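Zinc transport protein ZntB (Vibrio parahaemolyticus RIMD 2210633, PDB 3CK6) probably imports zinc ions across the bacterial inner membrane together with protons, its cytoplasmic domain forming a funnel-shaped homopentamer. Local coordinates at residues E9-D12 / M17-Q20; W33-R38 / R116-I121. The protein carries 1 engineered substitution. One frame throughout, in Å; residues are numbered along the deposited sequence.

Interaction 1. Residues E9-D12 / M17-Q20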
ATOM      1  N   GLU E   9     -34.643  22.680 -12.548  1.00 27.97           N
ATOM      2  CA  GLU E   9     -35.408  21.894 -13.505  1.00 29.00           C
ATOM      3  C   GLU E   9     -35.991  20.659 -12.854  1.00 28.02           C
ATOM      4  O   GLU E   9     -35.456  20.149 -11.848  1.00 28.65           O
ATOM      5  CB  GLU E   9     -34.523  21.506 -14.691  1.00 28.73           C
ATOM      6  CG  GLU E   9     -35.225  21.588 -16.014  1.00 32.83           C
ATOM      7  CD  GLU E   9     -34.280  21.883 -17.156  1.00 35.42           C
ATOM      8  OE1 GLU E   9     -33.810  20.932 -17.805  1.00 37.97           O
ATOM      9  OE2 GLU E   9     -34.006  23.069 -17.407  1.00 39.03           O
ATOM     10  N   HIS E  10     -37.078  20.164 -13.445  1.00 27.48           N
ATOM     11  CA  HIS E  10     -37.775  18.992 -12.957  1.00 26.71           C
ATOM     12  C   HIS E  10     -38.204  18.182 -14.174  1.00 26.91           C
ATOM     13  O   HIS E  10     -38.869  18.707 -15.074  1.00 26.83           O
ATOM     14  CB  HIS E  10     -38.961  19.443 -12.089  1.00 26.83           C
ATOM     15  CG  HIS E  10     -39.896  18.349 -11.646  1.00 25.66           C
ATOM     16  ND1 HIS E  10     -41.166  18.624 -11.187  1.00 25.66           N
ATOM     17  CD2 HIS E  10     -39.763  16.999 -11.594  1.00 25.01           C
ATOM     18  CE1 HIS E  10     -41.770  17.495 -10.850  1.00 25.04           C
ATOM     19  NE2 HIS E  10     -40.944  16.493 -11.096  1.00 24.14           N
ATOM     20  N   TRP E  11     -37.797  16.911 -14.198  1.00 26.46           N
ATOM     21  CA  TRP E  11     -38.122  15.998 -15.290  1.00 26.61           C
ATOM     22  C   TRP E  11     -38.763  14.739 -14.734  1.00 26.59           C
ATOM     23  O   TRP E  11     -38.399  14.269 -13.655  1.00 26.37           O
ATOM     24  CB  TRP E  11     -36.877  15.629 -16.109  1.00 26.95           C
ATOM     25  CG  TRP E  11     -36.419  16.735 -17.009  1.00 26.94           C
ATOM     26  CD1 TRP E  11     -35.553  17.726 -16.691  1.00 26.31           C
ATOM     27  CD2 TRP E  11     -36.841  16.984 -18.363  1.00 26.92           C
ATOM     28  NE1 TRP E  11     -35.379  18.576 -17.768  1.00 28.83           N
ATOM     29  CE2 TRP E  11     -36.173  18.151 -18.801  1.00 28.14           C
ATOM     30  CE3 TRP E  11     -37.714  16.332 -19.249  1.00 27.15           C
ATOM     31  CZ2 TRP E  11     -36.344  18.680 -20.091  1.00 28.48           C
ATOM     32  CZ3 TRP E  11     -37.893  16.857 -20.524  1.00 27.36           C
ATOM     33  CH2 TRP E  11     -37.202  18.018 -20.937  1.00 26.98           C
ATOM     34  N   ASP E  12     -39.703  14.198 -15.493  1.00 26.65           N
ATOM     35  CA  ASP E  12     -40.384  12.966 -15.141  1.00 27.24           C
ATOM     36  C   ASP E  12     -39.945  11.844 -16.089  1.00 27.52           C
ATOM     37  O   ASP E  12     -40.173  11.921 -17.308  1.00 27.72           O
ATOM     38  CB  ASP E  12     -41.903  13.188 -15.190  1.00 27.65           C
ATOM     39  CG  ASP E  12     -42.696  11.960 -14.765  1.00 28.10           C
ATOM     40  OD1 ASP E  12     -42.095  10.917 -14.417  1.00 27.79           O
ATOM     41  OD2 ASP E  12     -43.934  12.037 -14.794  1.00 30.93           O
HETATM   42  N   MSE E  17     -39.904   8.503 -22.581  1.00 31.52           N
HETATM   43  CA  MSE E  17     -39.763   9.854 -23.114  1.00 31.14           C
HETATM   44  C   MSE E  17     -39.977  10.864 -21.978  1.00 29.90           C
HETATM   45  O   MSE E  17     -41.114  11.196 -21.646  1.00 29.46           O
HETATM   46  CB  MSE E  17     -40.745  10.091 -24.272  1.00 31.41           C
HETATM   47  CG  MSE E  17     -40.709  11.486 -24.863  1.00 33.76           C
HETATM   48 SE   MSE E  17     -38.957  11.936 -25.567  0.70 39.49          SE
HETATM   49  CE  MSE E  17     -38.992  10.766 -27.131  1.00 38.37           C
ATOM     50  N   ALA E  18     -38.881  11.322 -21.373  1.00 28.70           N
ATOM     51  CA  ALA E  18     -38.959  12.199 -20.195  1.00 27.94           C
ATOM     52  C   ALA E  18     -39.757  13.461 -20.501  1.00 27.39           C
ATOM     53  O   ALA E  18     -39.695  13.974 -21.615  1.00 27.07           O
ATOM     54  CB  ALA E  18     -37.553  12.568 -19.695  1.00 27.71           C
ATOM     55  N   THR E  19     -40.518  13.952 -19.524  1.00 27.37           N
ATOM     56  CA  THR E  19     -41.265  15.197 -19.721  1.00 27.27           C
ATOM     57  C   THR E  19     -40.929  16.226 -18.649  1.00 27.18           C
ATOM     58  O   THR E  19     -40.758  15.878 -17.473  1.00 26.15           O
ATOM     59  CB  THR E  19     -42.790  14.972 -19.730  1.00 27.77           C
ATOM     60  OG1 THR E  19     -43.188  14.363 -18.498  1.00 30.00           O
ATOM     61  CG2 THR E  19     -43.217  14.090 -20.920  1.00 27.60           C
ATOM     62  N   GLN E  20     -40.854  17.488 -19.070  1.00 27.63           N
ATOM     63  CA  GLN E  20     -40.475  18.588 -18.192  1.00 28.76           C
ATOM     64  C   GLN E  20     -41.684  18.943 -17.355  1.00 29.53           C
ATOM     65  O   GLN E  20     -42.814  19.032 -17.866  1.00 29.98           O
ATOM     66  CB  GLN E  20     -40.017  19.806 -19.000  1.00 29.21           C
ATOM     67  CG  GLN E  20     -39.289  20.877 -18.160  1.00 30.14           C
ATOM     68  CD  GLN E  20     -38.434  21.790 -19.007  1.00 33.46           C
ATOM     69  OE1 GLN E  20     -38.449  21.705 -20.233  1.00 33.06           O
ATOM     70  NE2 GLN E  20     -37.681  22.681 -18.357  1.00 33.71           N
TER
HETATM   71  O   HOH W   1     -38.638  22.016 -15.155  1.00 26.45           O
HETATM   72  O   HOH W   2     -44.395  11.466 -18.082  1.00 49.75           O
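Trp-11 and Gln-20 face each other as a non-hydrogen-bonded pair of an antiparallel hairpin, and the indole carries the tight part of the contact. CB of Gln-20 stands over the six-membered ring, 3.8 Å from its centroid and 10° off the normal, a CH-pi contact. With CG anti to the backbone N (chi1 -166°) and the chain extended beyond it, the amide passes along the ring, planes 22° apart, OE1 3.7 Å from Trp-11 CZ2. Ala-18 lies along the CE3-CZ3 edge, CB 3.8 Å from Trp-11 CE3. At the pyrrole edge NE1 gives a nearly straight 2.8 Å hydrogen bond to Glu-9 OE1. Asp-12 and Thr-19 form the hydrogen-bonded pair: Asp-12 N to Thr-19 O at 2.8 Å, Thr-19 N to Asp-12 O at 3.0 Å.

Two sides are looser and wetter. One water donates to Thr-19 OG1 and, weakly, to Asp-12 OD2; their stronger side-chain partners are Glu-21 and Ser-14. Another accepts from His-10 N and, weakly, from NE2 of the exposed Gln-20. Strand 7-12 lies between strand 19-20, outermost within this chain, and strand 32-37; Leu-125 of helix 116-126 packs on Trp-11 and Ala-18.

Interaction 2. Residues W33-R38 / R116-I121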
ATOM      1  N   TRP E  33     -36.614  13.521 -11.622  1.00 26.06           N
ATOM      2  CA  TRP E  33     -35.335  14.170 -11.374  1.00 26.71           C
ATOM      3  C   TRP E  33     -35.582  15.639 -11.026  1.00 26.56           C
ATOM      4  O   TRP E  33     -36.317  16.333 -11.727  1.00 27.12           O
ATOM      5  CB  TRP E  33     -34.423  14.063 -12.593  1.00 25.69           C
ATOM      6  CG  TRP E  33     -33.127  14.819 -12.472  1.00 27.74           C
ATOM      7  CD1 TRP E  33     -32.321  14.924 -11.356  1.00 25.85           C
ATOM      8  CD2 TRP E  33     -32.468  15.554 -13.513  1.00 27.38           C
ATOM      9  NE1 TRP E  33     -31.205  15.681 -11.656  1.00 27.87           N
ATOM     10  CE2 TRP E  33     -31.267  16.067 -12.969  1.00 28.97           C
ATOM     11  CE3 TRP E  33     -32.763  15.802 -14.869  1.00 28.94           C
ATOM     12  CZ2 TRP E  33     -30.371  16.857 -13.720  1.00 26.74           C
ATOM     13  CZ3 TRP E  33     -31.854  16.585 -15.626  1.00 28.12           C
ATOM     14  CH2 TRP E  33     -30.676  17.091 -15.045  1.00 27.21           C
ATOM     15  N   TYR E  34     -34.996  16.074  -9.917  1.00 26.00           N
ATOM     16  CA  TYR E  34     -35.077  17.441  -9.439  1.00 26.04           C
ATOM     17  C   TYR E  34     -33.646  17.985  -9.415  1.00 26.27           C
ATOM     18  O   TYR E  34     -32.798  17.479  -8.677  1.00 27.25           O
ATOM     19  CB  TYR E  34     -35.678  17.480  -8.031  1.00 25.84           C
ATOM     20  CG  TYR E  34     -37.018  16.772  -7.939  1.00 26.07           C
ATOM     21  CD1 TYR E  34     -38.215  17.478  -8.120  1.00 25.90           C
ATOM     22  CD2 TYR E  34     -37.092  15.395  -7.724  1.00 26.58           C
ATOM     23  CE1 TYR E  34     -39.453  16.833  -8.075  1.00 24.40           C
ATOM     24  CE2 TYR E  34     -38.326  14.745  -7.686  1.00 26.55           C
ATOM     25  CZ  TYR E  34     -39.499  15.476  -7.846  1.00 25.21           C
ATOM     26  OH  TYR E  34     -40.720  14.815  -7.822  1.00 27.84           O
ATOM     27  N   HIS E  35     -33.367  18.996 -10.230  1.00 26.15           N
ATOM     28  CA  HIS E  35     -32.056  19.636 -10.222  1.00 26.55           C
ATOM     29  C   HIS E  35     -32.203  20.963  -9.482  1.00 26.57           C
ATOM     30  O   HIS E  35     -33.069  21.768  -9.849  1.00 26.49           O
ATOM     31  CB  HIS E  35     -31.586  19.881 -11.657  1.00 26.84           C
ATOM     32  CG  HIS E  35     -30.160  20.303 -11.758  1.00 26.43           C
ATOM     33  ND1 HIS E  35     -29.137  19.597 -11.168  1.00 26.35           N
ATOM     34  CD2 HIS E  35     -29.581  21.339 -12.414  1.00 27.93           C
ATOM     35  CE1 HIS E  35     -27.988  20.195 -11.436  1.00 28.32           C
ATOM     36  NE2 HIS E  35     -28.230  21.251 -12.191  1.00 27.69           N
ATOM     37  N   CYS E  36     -31.392  21.175  -8.440  1.00 26.19           N
ATOM     38  CA  CYS E  36     -31.599  22.288  -7.487  1.00 26.91           C
ATOM     39  C   CYS E  36     -30.358  23.138  -7.183  1.00 27.43           C
ATOM     40  O   CYS E  36     -29.229  22.670  -7.310  1.00 26.57           O
ATOM     41  CB  CYS E  36     -32.134  21.772  -6.153  1.00 26.72           C
ATOM     42  SG  CYS E  36     -33.552  20.664  -6.327  1.00 30.07           S
ATOM     43  N   GLU E  37     -30.615  24.383  -6.770  1.00 27.78           N
ATOM     44  CA  GLU E  37     -29.594  25.290  -6.246  1.00 29.62           C
ATOM     45  C   GLU E  37     -29.299  24.948  -4.781  1.00 30.11           C
ATOM     46  O   GLU E  37     -30.157  25.081  -3.919  1.00 30.14           O
ATOM     47  CB  GLU E  37     -30.044  26.753  -6.373  1.00 29.65           C
ATOM     48  CG  GLU E  37     -30.302  27.235  -7.814  1.00 31.12           C
ATOM     49  CD  GLU E  37     -29.036  27.608  -8.586  1.00 34.28           C
ATOM     50  OE1 GLU E  37     -27.940  27.113  -8.231  1.00 34.16           O
ATOM     51  OE2 GLU E  37     -29.141  28.401  -9.556  1.00 32.33           O
ATOM     52  N   ARG E  38     -28.085  24.489  -4.515  1.00 30.45           N
ATOM     53  CA  ARG E  38     -27.712  24.066  -3.175  1.00 31.72           C
ATOM     54  C   ARG E  38     -27.707  25.218  -2.157  1.00 32.16           C
ATOM     55  O   ARG E  38     -27.988  24.995  -0.976  1.00 32.89           O
ATOM     56  CB  ARG E  38     -26.355  23.359  -3.207  1.00 31.96           C
ATOM     57  CG  ARG E  38     -25.847  22.862  -1.863  1.00 33.69           C
ATOM     58  CD  ARG E  38     -24.820  21.746  -2.030  1.00 33.19           C
ATOM     59  NE  ARG E  38     -23.552  22.260  -2.556  1.00 34.88           N
ATOM     60  CZ  ARG E  38     -23.059  21.959  -3.757  1.00 34.87           C
ATOM     61  NH1 ARG E  38     -21.899  22.490  -4.123  1.00 36.07           N
ATOM     62  NH2 ARG E  38     -23.723  21.138  -4.589  1.00 30.04           N
ATOM     63  N   ARG E 116     -21.184  22.017 -17.117  1.00 31.44           N
ATOM     64  CA  ARG E 116     -21.429  21.878 -18.545  1.00 31.57           C
ATOM     65  C   ARG E 116     -21.993  20.479 -18.853  1.00 30.50           C
ATOM     66  O   ARG E 116     -22.873  20.352 -19.681  1.00 30.11           O
ATOM     67  CB  ARG E 116     -20.165  22.169 -19.366  1.00 32.35           C
ATOM     68  CG  ARG E 116     -20.334  21.922 -20.862  1.00 36.55           C
ATOM     69  CD  ARG E 116     -20.575  23.198 -21.672  1.00 43.89           C
ATOM     70  NE  ARG E 116     -21.886  23.820 -21.447  1.00 49.36           N
ATOM     71  CZ  ARG E 116     -22.866  23.896 -22.355  1.00 51.87           C
ATOM     72  NH1 ARG E 116     -22.713  23.371 -23.569  1.00 52.19           N
ATOM     73  NH2 ARG E 116     -24.009  24.502 -22.046  1.00 52.93           N
ATOM     74  N   ALA E 117     -21.505  19.460 -18.150  1.00 29.39           N
ATOM     75  CA  ALA E 117     -22.014  18.071 -18.292  1.00 29.76           C
ATOM     76  C   ALA E 117     -23.535  17.950 -18.092  1.00 29.66           C
ATOM     77  O   ALA E 117     -24.247  17.301 -18.875  1.00 29.71           O
ATOM     78  CB  ALA E 117     -21.298  17.170 -17.309  1.00 30.18           C
ATOM     79  N   ILE E 118     -24.032  18.561 -17.020  1.00 28.93           N
ATOM     80  CA  ILE E 118     -25.465  18.557 -16.746  1.00 28.15           C
ATOM     81  C   ILE E 118     -26.281  19.462 -17.704  1.00 27.76           C
ATOM     82  O   ILE E 118     -27.372  19.087 -18.110  1.00 26.17           O
ATOM     83  CB  ILE E 118     -25.761  18.827 -15.248  1.00 28.80           C
ATOM     84  CG1 ILE E 118     -25.221  17.648 -14.410  1.00 29.89           C
ATOM     85  CG2 ILE E 118     -27.288  18.967 -15.025  1.00 26.99           C
ATOM     86  CD1 ILE E 118     -25.210  17.883 -12.922  1.00 32.08           C
HETATM   87  N   MSE E 119     -25.737  20.621 -18.086  1.00 27.70           N
HETATM   88  CA  MSE E 119     -26.338  21.431 -19.157  1.00 29.49           C
HETATM   89  C   MSE E 119     -26.576  20.637 -20.432  1.00 28.18           C
HETATM   90  O   MSE E 119     -27.632  20.757 -21.050  1.00 28.22           O
HETATM   91  CB  MSE E 119     -25.457  22.645 -19.517  1.00 29.42           C
HETATM   92  CG  MSE E 119     -25.239  23.583 -18.382  1.00 31.81           C
HETATM   93 SE   MSE E 119     -24.201  25.096 -18.942  0.70 35.17          SE
HETATM   94  CE  MSE E 119     -23.153  25.290 -17.337  1.00 35.35           C
ATOM     95  N   GLU E 120     -25.587  19.840 -20.830  1.00 27.45           N
ATOM     96  CA  GLU E 120     -25.689  19.040 -22.063  1.00 27.90           C
ATOM     97  C   GLU E 120     -26.805  17.990 -21.950  1.00 26.69           C
ATOM     98  O   GLU E 120     -27.554  17.775 -22.903  1.00 27.33           O
ATOM     99  CB  GLU E 120     -24.320  18.472 -22.470  1.00 27.47           C
ATOM    100  CG  GLU E 120     -23.431  19.632 -23.028  1.00 29.42           C
ATOM    101  CD  GLU E 120     -21.953  19.312 -23.291  1.00 30.67           C
ATOM    102  OE1 GLU E 120     -21.516  18.140 -23.224  1.00 33.66           O
ATOM    103  OE2 GLU E 120     -21.213  20.287 -23.581  1.00 35.79           O
ATOM    104  N   ILE E 121     -26.958  17.401 -20.771  1.00 26.04           N
ATOM    105  CA  ILE E 121     -28.067  16.459 -20.526  1.00 26.48           C
ATOM    106  C   ILE E 121     -29.416  17.162 -20.572  1.00 26.16           C
ATOM    107  O   ILE E 121     -30.325  16.712 -21.264  1.00 26.31           O
ATOM    108  CB  ILE E 121     -27.867  15.660 -19.207  1.00 26.60           C
ATOM    109  CG1 ILE E 121     -26.612  14.769 -19.323  1.00 26.51           C
ATOM    110  CG2 ILE E 121     -29.136  14.863 -18.857  1.00 26.63           C
ATOM    111  CD1 ILE E 121     -25.969  14.394 -17.995  1.00 27.48           C
TER
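Ile-118 meets both Trp-33 and His-35 with the same methyl group, CG2, and carries the contact between 116-121 and 33-38. The helical segment starts with Arg-116, whose backbone O accepts a 3.0 Å hydrogen bond from Glu-120 N and whose NH1 lies 3.4 Å from Glu-120 OE2 in a salt bridge one turn on. That pair keeps to the flank of the helix, where Lys-148 of helix 134-161 is a second partner for the same carboxylate oxygen.

At Ile-118 the helix turns to the strand. With CG2 anti to the backbone N and CG1 anti to the carbonyl carbon (chi1 -66°), both branches are carried forward. CG2 sits over one face of the His-35 imidazole, 4.0 Å from the ring centroid and 22° off the normal, so it leans toward the rim, 3.8 Å from NE2. The same methyl meets the Trp-33 indole in the ring plane, at its edge, 3.9 Å from CH2. The longer branch adds CD1, 3.9 Å from His-35 CE1. Ile-121 also points its CB to the strand, but its side chain packs on Leu-137 and Gln-140 of helix 134-161. Further along the helix, Arg-122 and Leu-125 touch Trp-33 too.

A branched aliphatic side chain of a helix thus packs on aromatic rings of an interior strand, buried between sheet and helix of this CorA-family cytoplasmic domain. His-35 ND1 and Trp-33 NE1 both bond Ser-109 OG on strand 106-111, which helps hold the rings as they are turned. No hydrogen bond crosses between the segments, so Ile-118 joins them by CH-pi and apolar packing.

How the interactions relate
Interaction 1 closes first along the chain, a short hairpin near the N-terminus, and interaction 2 follows in series, joining residues 78 positions apart. Their centres are about 12 Å from each other, on the same side of the centre of the chain. Strands 7-12 and 32-37 are neighbours in one mixed sheet and are probably hydrogen-bonded through Trp-11 O to Trp-33 N, 2.8 Å, and Glu-9 O to His-35 N, 2.9 Å. Helix 116-126 serves both: its Leu-125 also touches Trp-33, and Arg-122 makes a salt bridge with Glu-9. In ZntB's cytoplasmic domain the helix thus packs on a sheet whose edge is the hairpin.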